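Local coordinates for MPN domain-containing protein (Archaeoglobus fulgidus, PDB 1OI0) that probably acts as a zinc-dependent metallopeptidase of the JAB1/MPN family, a family that includes deubiquitinating enzymes, at residues 66-77 against 90-101; 21-29 against 39-47. All coordinates share one frame; numbering follows the deposited sequence.

Contact 1: residues 66-77 against 90-101; sequences FGTVHSHPSPSC and FGKYHIIVCYPY. With ZN (zinc ion), chain E; 144 (tris-hydroxymethyl-methyl-ammonium), chain F.
The carbonyl oxygen of I95 is gripped twice: H70 N donates to it across the strands, and a water donates a second hydrogen bond to it. That same water accepts from H70 ND1 at 2.7 Å, lying in the ring plane, and also bonds T68 OG1. It thereby fixes the rotation of the H70 imidazole and leaves NE2 for the zinc ion, 2.2 Å away. With chi1 at 76°, CG of H70 sits between its own backbone N and carbonyl carbon, which brings CE1 alongside I96 CG1, 3.6 Å apart. H72 is steered in a similar way. Its ND1 donates to S76 O at 2.7 Å, close to the ring plane, while its NE2 binds the zinc at 2.1 Å; I96 CG2 lies over one ring face, a CH-pi contact 3.7 Å from the centroid. These parallel neighbours, 64-72 and 93-98, are the strands of a beta-alpha-beta crossover through helix 81-89, and D83 on that helix completes the protein's share of the metal site. Beyond H72 the chain folds back across the strand end, where C77 SG and C98 SG form a disulfide with chi3 at -97°. On the face away from the metal, S71 CB presses tightly on V97 CG2. At the other end H94 NE2 donates in its ring plane to F90 O, and T68 CG2 packs 3.5 Å from CZ of F90, the two side chains at about a right angle.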
loop_
_atom_site.group_PDB
_atom_site.type_symbol
_atom_site.label_atom_id
_atom_site.label_comp_id
_atom_site.label_asym_id
_atom_site.label_seq_id
_atom_site.Cartn_x
_atom_site.Cartn_y
_atom_site.Cartn_z
ATOM N N PHE A 66 -9.418 -1.441 2.693
ATOM C CA PHE A 66 -8.848 -2.643 2.108
ATOM C C PHE A 66 -7.586 -3.111 2.815
ATOM O O PHE A 66 -7.230 -4.285 2.751
ATOM C CB PHE A 66 -8.548 -2.412 0.626
ATOM C CG PHE A 66 -9.759 -2.048 -0.185
ATOM C CD1 PHE A 66 -10.836 -2.924 -0.281
ATOM C CD2 PHE A 66 -9.826 -0.827 -0.847
ATOM C CE1 PHE A 66 -11.965 -2.588 -1.029
ATOM C CE2 PHE A 66 -10.948 -0.482 -1.597
ATOM C CZ PHE A 66 -12.020 -1.365 -1.687
ATOM N N GLY A 67 -6.906 -2.190 3.486
ATOM C CA GLY A 67 -5.693 -2.564 4.178
ATOM C C GLY A 67 -4.767 -1.388 4.386
ATOM O O GLY A 67 -5.216 -0.268 4.634
ATOM N N THR A 68 -3.469 -1.640 4.270
ATOM C CA THR A 68 -2.487 -0.588 4.477
ATOM C C THR A 68 -1.460 -0.518 3.368
ATOM O O THR A 68 -1.298 -1.445 2.581
ATOM C CB THR A 68 -1.692 -0.803 5.780
ATOM O OG1 THR A 68 -0.841 -1.947 5.632
ATOM C CG2 THR A 68 -2.631 -1.015 6.956
ATOM N N VAL A 69 -0.767 0.610 3.324
ATOM C CA VAL A 69 0.302 0.817 2.372
ATOM C C VAL A 69 1.373 1.594 3.121
ATOM O O VAL A 69 1.067 2.541 3.837
ATOM C CB VAL A 69 -0.156 1.622 1.123
ATOM C CG1 VAL A 69 -0.821 2.920 1.535
ATOM C CG2 VAL A 69 1.050 1.905 0.229
ATOM N N HIS A 70 2.621 1.155 3.007
ATOM C CA HIS A 70 3.709 1.878 3.648
ATOM C C HIS A 70 4.945 1.775 2.780
ATOM O O HIS A 70 5.042 0.892 1.923
ATOM C CB HIS A 70 3.981 1.382 5.087
ATOM C CG HIS A 70 4.700 0.073 5.183
ATOM N ND1 HIS A 70 4.077 -1.144 5.012
ATOM C CD2 HIS A 70 5.983 -0.207 5.522
ATOM C CE1 HIS A 70 4.940 -2.116 5.245
ATOM N NE2 HIS A 70 6.103 -1.574 5.558
ATOM N N SER A 71 5.875 2.700 2.975
ATOM C CA SER A 71 7.089 2.711 2.175
ATOM C C SER A 71 8.347 2.300 2.932
ATOM O O SER A 71 8.413 2.380 4.160
ATOM C CB SER A 71 7.301 4.104 1.567
ATOM O OG SER A 71 7.569 5.069 2.570
ATOM N N HIS A 72 9.336 1.847 2.166
ATOM C CA HIS A 72 10.637 1.444 2.685
ATOM C C HIS A 72 11.672 2.359 2.041
ATOM O O HIS A 72 11.721 2.483 0.817
ATOM C CB HIS A 72 10.959 0.002 2.296
ATOM C CG HIS A 72 10.222 -1.026 3.093
ATOM N ND1 HIS A 72 10.299 -2.372 2.811
ATOM C CD2 HIS A 72 9.411 -0.913 4.171
ATOM C CE1 HIS A 72 9.568 -3.045 3.680
ATOM N NE2 HIS A 72 9.019 -2.183 4.515
ATOM N N PRO A 73 12.510 3.013 2.855
ATOM C CA PRO A 73 13.541 3.916 2.339
ATOM C C PRO A 73 14.709 3.157 1.718
ATOM O O PRO A 73 15.567 3.743 1.056
ATOM C CB PRO A 73 13.938 4.722 3.571
ATOM C CG PRO A 73 13.762 3.736 4.673
ATOM C CD PRO A 73 12.444 3.080 4.325
ATOM N N SER A 74 14.740 1.849 1.947
ATOM C CA SER A 74 15.778 1.008 1.368
ATOM C C SER A 74 15.169 0.425 0.095
ATOM O O SER A 74 13.950 0.456 -0.092
ATOM C CB SER A 74 16.175 -0.115 2.331
ATOM O OG SER A 74 15.145 -1.078 2.452
ATOM N N PRO A 75 16.003 -0.117 -0.801
ATOM C CA PRO A 75 15.484 -0.689 -2.047
ATOM C C PRO A 75 14.790 -2.052 -1.957
ATOM O O PRO A 75 14.780 -2.806 -2.929
ATOM C CB PRO A 75 16.721 -0.721 -2.943
ATOM C CG PRO A 75 17.821 -0.978 -1.962
ATOM C CD PRO A 75 17.475 -0.049 -0.822
ATOM N N SER A 76 14.202 -2.368 -0.808
ATOM C CA SER A 76 13.520 -3.652 -0.644
ATOM C C SER A 76 12.019 -3.487 -0.445
ATOM O O SER A 76 11.577 -2.764 0.447
ATOM C CB SER A 76 14.102 -4.416 0.548
ATOM O OG SER A 76 13.408 -5.638 0.754
ATOM N N CYS A 77 11.235 -4.154 -1.285
ATOM C CA CYS A 77 9.783 -4.083 -1.177
ATOM C C CYS A 77 9.257 -5.358 -0.525
ATOM O O CYS A 77 8.064 -5.647 -0.575
ATOM C CB CYS A 77 9.158 -3.901 -2.561
ATOM S SG CYS A 77 8.808 -2.190 -3.105
ATOM N N PHE A 90 -5.465 -6.023 10.650
ATOM C CA PHE A 90 -6.687 -5.609 9.972
ATOM C C PHE A 90 -6.408 -5.404 8.491
ATOM O O PHE A 90 -5.274 -5.159 8.095
ATOM C CB PHE A 90 -7.220 -4.307 10.588
ATOM C CG PHE A 90 -6.342 -3.111 10.339
ATOM C CD1 PHE A 90 -6.479 -2.357 9.177
ATOM C CD2 PHE A 90 -5.356 -2.756 11.253
ATOM C CE1 PHE A 90 -5.647 -1.271 8.930
ATOM C CE2 PHE A 90 -4.519 -1.670 11.012
ATOM C CZ PHE A 90 -4.664 -0.928 9.852
ATOM N N GLY A 91 -7.447 -5.498 7.673
ATOM C CA GLY A 91 -7.263 -5.299 6.250
ATOM C C GLY A 91 -6.858 -6.551 5.502
ATOM O O GLY A 91 -6.083 -7.375 5.989
ATOM N N LYS A 92 -7.381 -6.673 4.290
ATOM C CA LYS A 92 -7.112 -7.821 3.440
ATOM C C LYS A 92 -5.848 -7.649 2.598
ATOM O O LYS A 92 -5.109 -8.607 2.377
ATOM C CB LYS A 92 -8.304 -8.056 2.509
ATOM C CG LYS A 92 -9.659 -8.024 3.194
ATOM C CD LYS A 92 -10.790 -8.158 2.181
ATOM C CE LYS A 92 -12.151 -7.973 2.834
ATOM N NZ LYS A 92 -12.319 -6.605 3.403
ATOM N N TYR A 93 -5.591 -6.424 2.147
ATOM C CA TYR A 93 -4.443 -6.161 1.291
ATOM C C TYR A 93 -3.463 -5.161 1.869
ATOM O O TYR A 93 -3.856 -4.195 2.516
ATOM C CB TYR A 93 -4.928 -5.658 -0.062
ATOM C CG TYR A 93 -5.922 -6.593 -0.701
ATOM C CD1 TYR A 93 -5.504 -7.782 -1.290
ATOM C CD2 TYR A 93 -7.284 -6.309 -0.677
ATOM C CE1 TYR A 93 -6.420 -8.672 -1.841
ATOM C CE2 TYR A 93 -8.210 -7.191 -1.223
ATOM C CZ TYR A 93 -7.768 -8.368 -1.803
ATOM O OH TYR A 93 -8.674 -9.242 -2.350
ATOM N N HIS A 94 -2.184 -5.401 1.615
ATOM C CA HIS A 94 -1.146 -4.517 2.117
ATOM C C HIS A 94 -0.048 -4.289 1.097
ATOM O O HIS A 94 0.634 -5.217 0.673
ATOM C CB HIS A 94 -0.574 -5.087 3.416
ATOM C CG HIS A 94 -1.606 -5.287 4.482
ATOM N ND1 HIS A 94 -2.341 -6.449 4.598
ATOM C CD2 HIS A 94 -2.077 -4.448 5.434
ATOM C CE1 HIS A 94 -3.218 -6.315 5.575
ATOM N NE2 HIS A 94 -3.080 -5.111 6.099
ATOM N N ILE A 95 0.112 -3.030 0.703
ATOM C CA ILE A 95 1.117 -2.662 -0.280
ATOM C C ILE A 95 2.383 -2.102 0.358
ATOM O O ILE A 95 2.327 -1.397 1.361
ATOM C CB ILE A 95 0.569 -1.588 -1.245
ATOM C CG1 ILE A 95 -0.616 -2.153 -2.028
ATOM C CG2 ILE A 95 1.676 -1.097 -2.178
ATOM C CD1 ILE A 95 -1.330 -1.115 -2.871
ATOM N N ILE A 96 3.520 -2.455 -0.220
ATOM C CA ILE A 96 4.797 -1.915 0.231
ATOM C C ILE A 96 5.433 -1.288 -0.999
ATOM O O ILE A 96 5.511 -1.923 -2.055
ATOM C CB ILE A 96 5.771 -2.997 0.754
ATOM C CG1 ILE A 96 5.223 -3.637 2.031
ATOM C CG2 ILE A 96 7.143 -2.365 1.035
ATOM C CD1 ILE A 96 6.151 -4.673 2.629
ATOM N N VAL A 97 5.851 -0.032 -0.880
ATOM C CA VAL A 97 6.526 0.640 -1.980
ATOM C C VAL A 97 7.930 0.849 -1.442
ATOM O O VAL A 97 8.122 0.952 -0.232
ATOM C CB VAL A 97 5.859 1.995 -2.353
ATOM C CG1 VAL A 97 4.415 1.761 -2.762
ATOM C CG2 VAL A 97 5.929 2.960 -1.195
ATOM N N CYS A 98 8.915 0.908 -2.328
ATOM C CA CYS A 98 10.292 1.040 -1.878
ATOM C C CYS A 98 11.118 1.955 -2.767
ATOM O O CYS A 98 10.758 2.224 -3.913
ATOM C CB CYS A 98 10.925 -0.358 -1.841
ATOM S SG CYS A 98 10.615 -1.284 -3.388
ATOM N N TYR A 99 12.228 2.432 -2.219
ATOM C CA TYR A 99 13.145 3.296 -2.949
ATOM C C TYR A 99 13.547 2.552 -4.227
ATOM O O TYR A 99 13.737 1.339 -4.203
ATOM C CB TYR A 99 14.383 3.547 -2.089
ATOM C CG TYR A 99 15.363 4.514 -2.698
ATOM C CD1 TYR A 99 15.145 5.888 -2.631
ATOM C CD2 TYR A 99 16.488 4.052 -3.380
ATOM C CE1 TYR A 99 16.018 6.781 -3.226
ATOM C CE2 TYR A 99 17.372 4.939 -3.986
ATOM C CZ TYR A 99 17.129 6.301 -3.905
ATOM O OH TYR A 99 17.978 7.189 -4.519
ATOM N N PRO A 100 13.723 3.267 -5.353
ATOM C CA PRO A 100 13.606 4.703 -5.634
ATOM C C PRO A 100 12.185 5.209 -5.877
ATOM O O PRO A 100 11.991 6.330 -6.352
ATOM C CB PRO A 100 14.479 4.866 -6.870
ATOM C CG PRO A 100 14.172 3.620 -7.618
ATOM C CD PRO A 100 14.245 2.556 -6.535
ATOM N N TYR A 101 11.200 4.372 -5.572
ATOM C CA TYR A 101 9.797 4.736 -5.730
ATOM C C TYR A 101 9.394 4.978 -7.180
ATOM O O TYR A 101 8.597 5.873 -7.460
ATOM C CB TYR A 101 9.476 5.988 -4.909
ATOM C CG TYR A 101 10.042 5.975 -3.508
ATOM C CD1 TYR A 101 9.613 5.044 -2.564
ATOM C CD2 TYR A 101 11.011 6.901 -3.129
ATOM C CE1 TYR A 101 10.138 5.037 -1.269
ATOM C CE2 TYR A 101 11.541 6.906 -1.846
ATOM C CZ TYR A 101 11.103 5.975 -0.923
ATOM O OH TYR A 101 11.624 5.994 0.350
HETATM ZN ZN ZN E . 7.939 -2.618 6.213
HETATM C C1 144 F . 10.107 -3.603 7.309
HETATM N N 144 F . 10.529 -2.509 8.175
HETATM C C2 144 F . 9.325 -1.698 8.544
HETATM O O2 144 F . 8.363 -1.070 7.832
HETATM C C3 144 F . 11.596 -1.754 7.397
HETATM O O3 144 F . 12.139 -0.623 8.101
HETATM C C4 144 F . 11.045 -3.164 9.398
HETATM O O4 144 F . 10.340 -4.288 10.285
HETATM O O HOH W 1 1.611 -1.983 4.165
HETATM O O HOH W 2 10.270 5.350 2.748
HETATM O O HOH W 3 14.031 -0.968 -5.386
#

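Contact 2: residues 21-29 against 39-47; sequences AHPDEFIAL and ELIFLPFVS. With 144 (tris-hydroxymethyl-methyl-ammonium), chain F.
F45 lays one face of its ring over the backbone of F26, whose CA stands 3.8 Å from the ring centroid and only 3° off its normal, a CH-pi contact. The two segments belong to the beta hairpin of strands 27-32 and 36-42, and F45 lies just beyond the second strand, after an inverse gamma turn centred on P44. The rings of F26 and F45 are steeply inclined, with planes at 80°, and F26 CD1 comes within 3.5 Å of F45 CE2. CB of F26 points away from 39-47, yet with CG swung to the far side from the backbone N (chi1 159°) the ring presents its edge to F45, F42 and L40; it also packs against A17 of helix 8-21. A21 CB touches F45 CE1, while the side chains of I27 and F45 slide past each other in opposite directions. Farther along, L29 and I41 form an antiparallel hydrogen-bonded pair: both N-H...O bonds are nearly straight, and L29 CB and I41 CB are 3.6 Å apart on one face of the sheet. L43 meets L29 at about a right angle, CD1 against CD2. Where the strands diverge, a water bridges the backbones, donating to I27 O and accepting from L43 N. E25 instead sends an extended chain to the tris-hydroxymethyl-methyl-ammonium, whose O3 donates to E25 OE2 at 2.7 Å; E25 OE1 lies 2.6 Å from O2, the hydroxyl oxygen bound to zinc.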
loop_
_atom_site.group_PDB
_atom_site.type_symbol
_atom_site.label_atom_id
_atom_site.label_comp_id
_atom_site.label_asym_id
_atom_site.label_seq_id
_atom_site.Cartn_x
_atom_site.Cartn_y
_atom_site.Cartn_z
ATOM N N ALA A 21 8.056 11.598 1.639
ATOM C CA ALA A 21 8.328 11.154 3.000
ATOM C C ALA A 21 9.779 10.713 3.237
ATOM O O ALA A 21 10.289 10.837 4.352
ATOM C CB ALA A 21 7.371 10.010 3.371
ATOM N N HIS A 22 10.437 10.203 2.198
ATOM C CA HIS A 22 11.813 9.719 2.317
ATOM C C HIS A 22 12.672 10.645 3.176
ATOM O O HIS A 22 12.630 11.862 3.008
ATOM C CB HIS A 22 12.441 9.557 0.928
ATOM C CG HIS A 22 13.708 8.756 0.930
ATOM N ND1 HIS A 22 14.958 9.334 0.985
ATOM C CD2 HIS A 22 13.915 7.418 0.912
ATOM C CE1 HIS A 22 15.879 8.385 0.997
ATOM N NE2 HIS A 22 15.271 7.213 0.956
ATOM N N PRO A 23 13.495 10.076 4.081
ATOM C CA PRO A 23 13.697 8.651 4.365
ATOM C C PRO A 23 12.746 8.033 5.388
ATOM O O PRO A 23 12.966 6.904 5.836
ATOM C CB PRO A 23 15.135 8.618 4.853
ATOM C CG PRO A 23 15.171 9.838 5.716
ATOM C CD PRO A 23 14.428 10.890 4.885
ATOM N N ASP A 24 11.719 8.771 5.787
ATOM C CA ASP A 24 10.758 8.227 6.739
ATOM C C ASP A 24 9.840 7.263 6.003
ATOM O O ASP A 24 9.790 7.254 4.771
ATOM C CB ASP A 24 9.914 9.332 7.375
ATOM C CG ASP A 24 10.723 10.240 8.276
ATOM O OD1 ASP A 24 11.695 9.754 8.890
ATOM O OD2 ASP A 24 10.372 11.433 8.384
ATOM N N GLU A 25 9.126 6.441 6.760
ATOM C CA GLU A 25 8.202 5.496 6.162
ATOM C C GLU A 25 6.794 6.056 6.122
ATOM O O GLU A 25 6.151 6.248 7.154
ATOM C CB GLU A 25 8.224 4.169 6.923
ATOM C CG GLU A 25 9.529 3.422 6.747
ATOM C CD GLU A 25 9.498 2.024 7.325
ATOM O OE1 GLU A 25 8.395 1.504 7.597
ATOM O OE2 GLU A 25 10.582 1.437 7.494
ATOM N N PHE A 26 6.338 6.353 4.913
ATOM C CA PHE A 26 4.992 6.849 4.701
ATOM C C PHE A 26 4.078 5.669 5.002
ATOM O O PHE A 26 4.448 4.515 4.778
ATOM C CB PHE A 26 4.827 7.264 3.233
ATOM C CG PHE A 26 3.396 7.315 2.760
ATOM C CD1 PHE A 26 2.584 8.402 3.065
ATOM C CD2 PHE A 26 2.867 6.273 2.001
ATOM C CE1 PHE A 26 1.263 8.453 2.622
ATOM C CE2 PHE A 26 1.546 6.313 1.552
ATOM C CZ PHE A 26 0.744 7.404 1.863
ATOM N N ILE A 27 2.906 5.949 5.551
ATOM C CA ILE A 27 1.949 4.886 5.807
ATOM C C ILE A 27 0.551 5.476 5.745
ATOM O O ILE A 27 0.328 6.623 6.131
ATOM C CB ILE A 27 2.175 4.202 7.185
ATOM C CG1 ILE A 27 1.264 2.971 7.311
ATOM C CG2 ILE A 27 1.910 5.184 8.308
ATOM C CD1 ILE A 27 1.599 2.058 8.494
ATOM N N ALA A 28 -0.382 4.686 5.232
ATOM C CA ALA A 28 -1.768 5.105 5.114
ATOM C C ALA A 28 -2.639 3.870 4.954
ATOM O O ALA A 28 -2.137 2.765 4.758
ATOM C CB ALA A 28 -1.941 6.020 3.909
ATOM N N LEU A 29 -3.948 4.063 5.058
ATOM C CA LEU A 29 -4.882 2.963 4.886
ATOM C C LEU A 29 -5.427 3.049 3.469
ATOM O O LEU A 29 -5.747 4.132 2.985
ATOM C CB LEU A 29 -6.036 3.069 5.882
ATOM C CG LEU A 29 -5.655 3.106 7.361
ATOM C CD1 LEU A 29 -6.923 3.194 8.208
ATOM C CD2 LEU A 29 -4.847 1.872 7.719
ATOM N N GLU A 39 -8.621 5.514 -2.931
ATOM C CA GLU A 39 -8.620 6.550 -1.906
ATOM C C GLU A 39 -7.644 6.181 -0.797
ATOM O O GLU A 39 -7.301 5.014 -0.626
ATOM C CB GLU A 39 -10.022 6.703 -1.313
ATOM C CG GLU A 39 -11.056 7.262 -2.274
ATOM C CD GLU A 39 -10.925 8.760 -2.460
ATOM O OE1 GLU A 39 -9.846 9.220 -2.891
ATOM O OE2 GLU A 39 -11.905 9.479 -2.172
ATOM N N LEU A 40 -7.199 7.181 -0.046
ATOM C CA LEU A 40 -6.274 6.942 1.050
ATOM C C LEU A 40 -6.734 7.606 2.333
ATOM O O LEU A 40 -7.234 8.731 2.320
ATOM C CB LEU A 40 -4.877 7.477 0.715
ATOM C CG LEU A 40 -4.042 6.788 -0.363
ATOM C CD1 LEU A 40 -2.711 7.515 -0.502
ATOM C CD2 LEU A 40 -3.817 5.332 0.003
ATOM N N ILE A 41 -6.572 6.888 3.437
ATOM C CA ILE A 41 -6.893 7.417 4.753
ATOM C C ILE A 41 -5.501 7.726 5.286
ATOM O O ILE A 41 -4.761 6.820 5.668
ATOM C CB ILE A 41 -7.565 6.360 5.655
ATOM C CG1 ILE A 41 -8.917 5.952 5.063
ATOM C CG2 ILE A 41 -7.745 6.921 7.062
ATOM C CD1 ILE A 41 -9.627 4.867 5.843
ATOM N N PHE A 42 -5.127 8.998 5.279
ATOM C CA PHE A 42 -3.799 9.376 5.741
ATOM C C PHE A 42 -3.583 9.190 7.236
ATOM O O PHE A 42 -4.489 9.399 8.043
ATOM C CB PHE A 42 -3.494 10.811 5.324
ATOM C CG PHE A 42 -3.466 11.000 3.833
ATOM C CD1 PHE A 42 -4.647 11.156 3.114
ATOM C CD2 PHE A 42 -2.260 10.975 3.145
ATOM C CE1 PHE A 42 -4.626 11.282 1.729
ATOM C CE2 PHE A 42 -2.226 11.098 1.759
ATOM C CZ PHE A 42 -3.411 11.252 1.049
ATOM N N LEU A 43 -2.368 8.784 7.588
ATOM C CA LEU A 43 -1.992 8.549 8.976
ATOM C C LEU A 43 -0.793 9.417 9.361
ATOM O O LEU A 43 0.095 9.665 8.547
ATOM C CB LEU A 43 -1.656 7.071 9.176
ATOM C CG LEU A 43 -2.804 6.101 8.897
ATOM C CD1 LEU A 43 -2.305 4.667 9.010
ATOM C CD2 LEU A 43 -3.944 6.363 9.883
ATOM N N PRO A 44 -0.752 9.880 10.620
ATOM C CA PRO A 44 0.327 10.729 11.141
ATOM C C PRO A 44 1.669 10.030 11.369
ATOM O O PRO A 44 2.077 9.819 12.513
ATOM C CB PRO A 44 -0.271 11.259 12.439
ATOM C CG PRO A 44 -1.080 10.086 12.916
ATOM C CD PRO A 44 -1.783 9.647 11.650
ATOM N N PHE A 45 2.363 9.696 10.283
ATOM C CA PHE A 45 3.654 9.018 10.385
ATOM C C PHE A 45 4.788 9.994 10.678
ATOM O O PHE A 45 5.835 9.600 11.190
ATOM C CB PHE A 45 3.950 8.246 9.099
ATOM C CG PHE A 45 4.132 9.119 7.893
ATOM C CD1 PHE A 45 5.376 9.669 7.597
ATOM C CD2 PHE A 45 3.053 9.418 7.067
ATOM C CE1 PHE A 45 5.541 10.505 6.498
ATOM C CE2 PHE A 45 3.209 10.254 5.967
ATOM C CZ PHE A 45 4.453 10.798 5.682
ATOM N N VAL A 46 4.586 11.264 10.343
ATOM C CA VAL A 46 5.605 12.278 10.597
ATOM C C VAL A 46 5.698 12.523 12.098
ATOM O O VAL A 46 4.684 12.537 12.798
ATOM C CB VAL A 46 5.267 13.614 9.890
ATOM C CG1 VAL A 46 6.248 14.701 10.319
ATOM C CG2 VAL A 46 5.320 13.426 8.381
ATOM N N SER A 47 6.920 12.713 12.584
ATOM C CA SER A 47 7.157 12.958 14.001
ATOM C C SER A 47 6.444 14.224 14.469
ATOM O O SER A 47 5.718 14.207 15.466
ATOM C CB SER A 47 8.658 13.084 14.265
ATOM O OG SER A 47 9.348 11.922 13.837
HETATM C C1 144 F . 10.107 -3.603 7.309
HETATM N N 144 F . 10.529 -2.509 8.175
HETATM C C2 144 F . 9.325 -1.698 8.544
HETATM O O2 144 F . 8.363 -1.070 7.832
HETATM C C3 144 F . 11.596 -1.754 7.397
HETATM O O3 144 F . 12.139 -0.623 8.101
HETATM C C4 144 F . 11.045 -3.164 9.398
HETATM O O4 144 F . 10.340 -4.288 10.285
HETATM O O HOH W 4 -0.327 9.315 5.593
#

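Overall arrangement
Contacts 1 and 2 follow one another along the chain and share one mixed sheet, their centres 11 Å apart. Strand 64-72 of contact 1 is antiparallel to strand 27-32 of contact 2; V69 N lies 2.9 Å from A28 O and S71 N 2.9 Å from F26 O, both probable hydrogen bonds. S71 OG adds a bond to F26 N. Both contacts also line the same pocket: H70 and H72 hold the zinc from contact 1, and from contact 2 the nearest atom of the E25 side chain is about 4 Å from the zinc ion. The bound tris-hydroxymethyl-methyl-ammonium touches both contacts and is also hydrogen-bonded to S80.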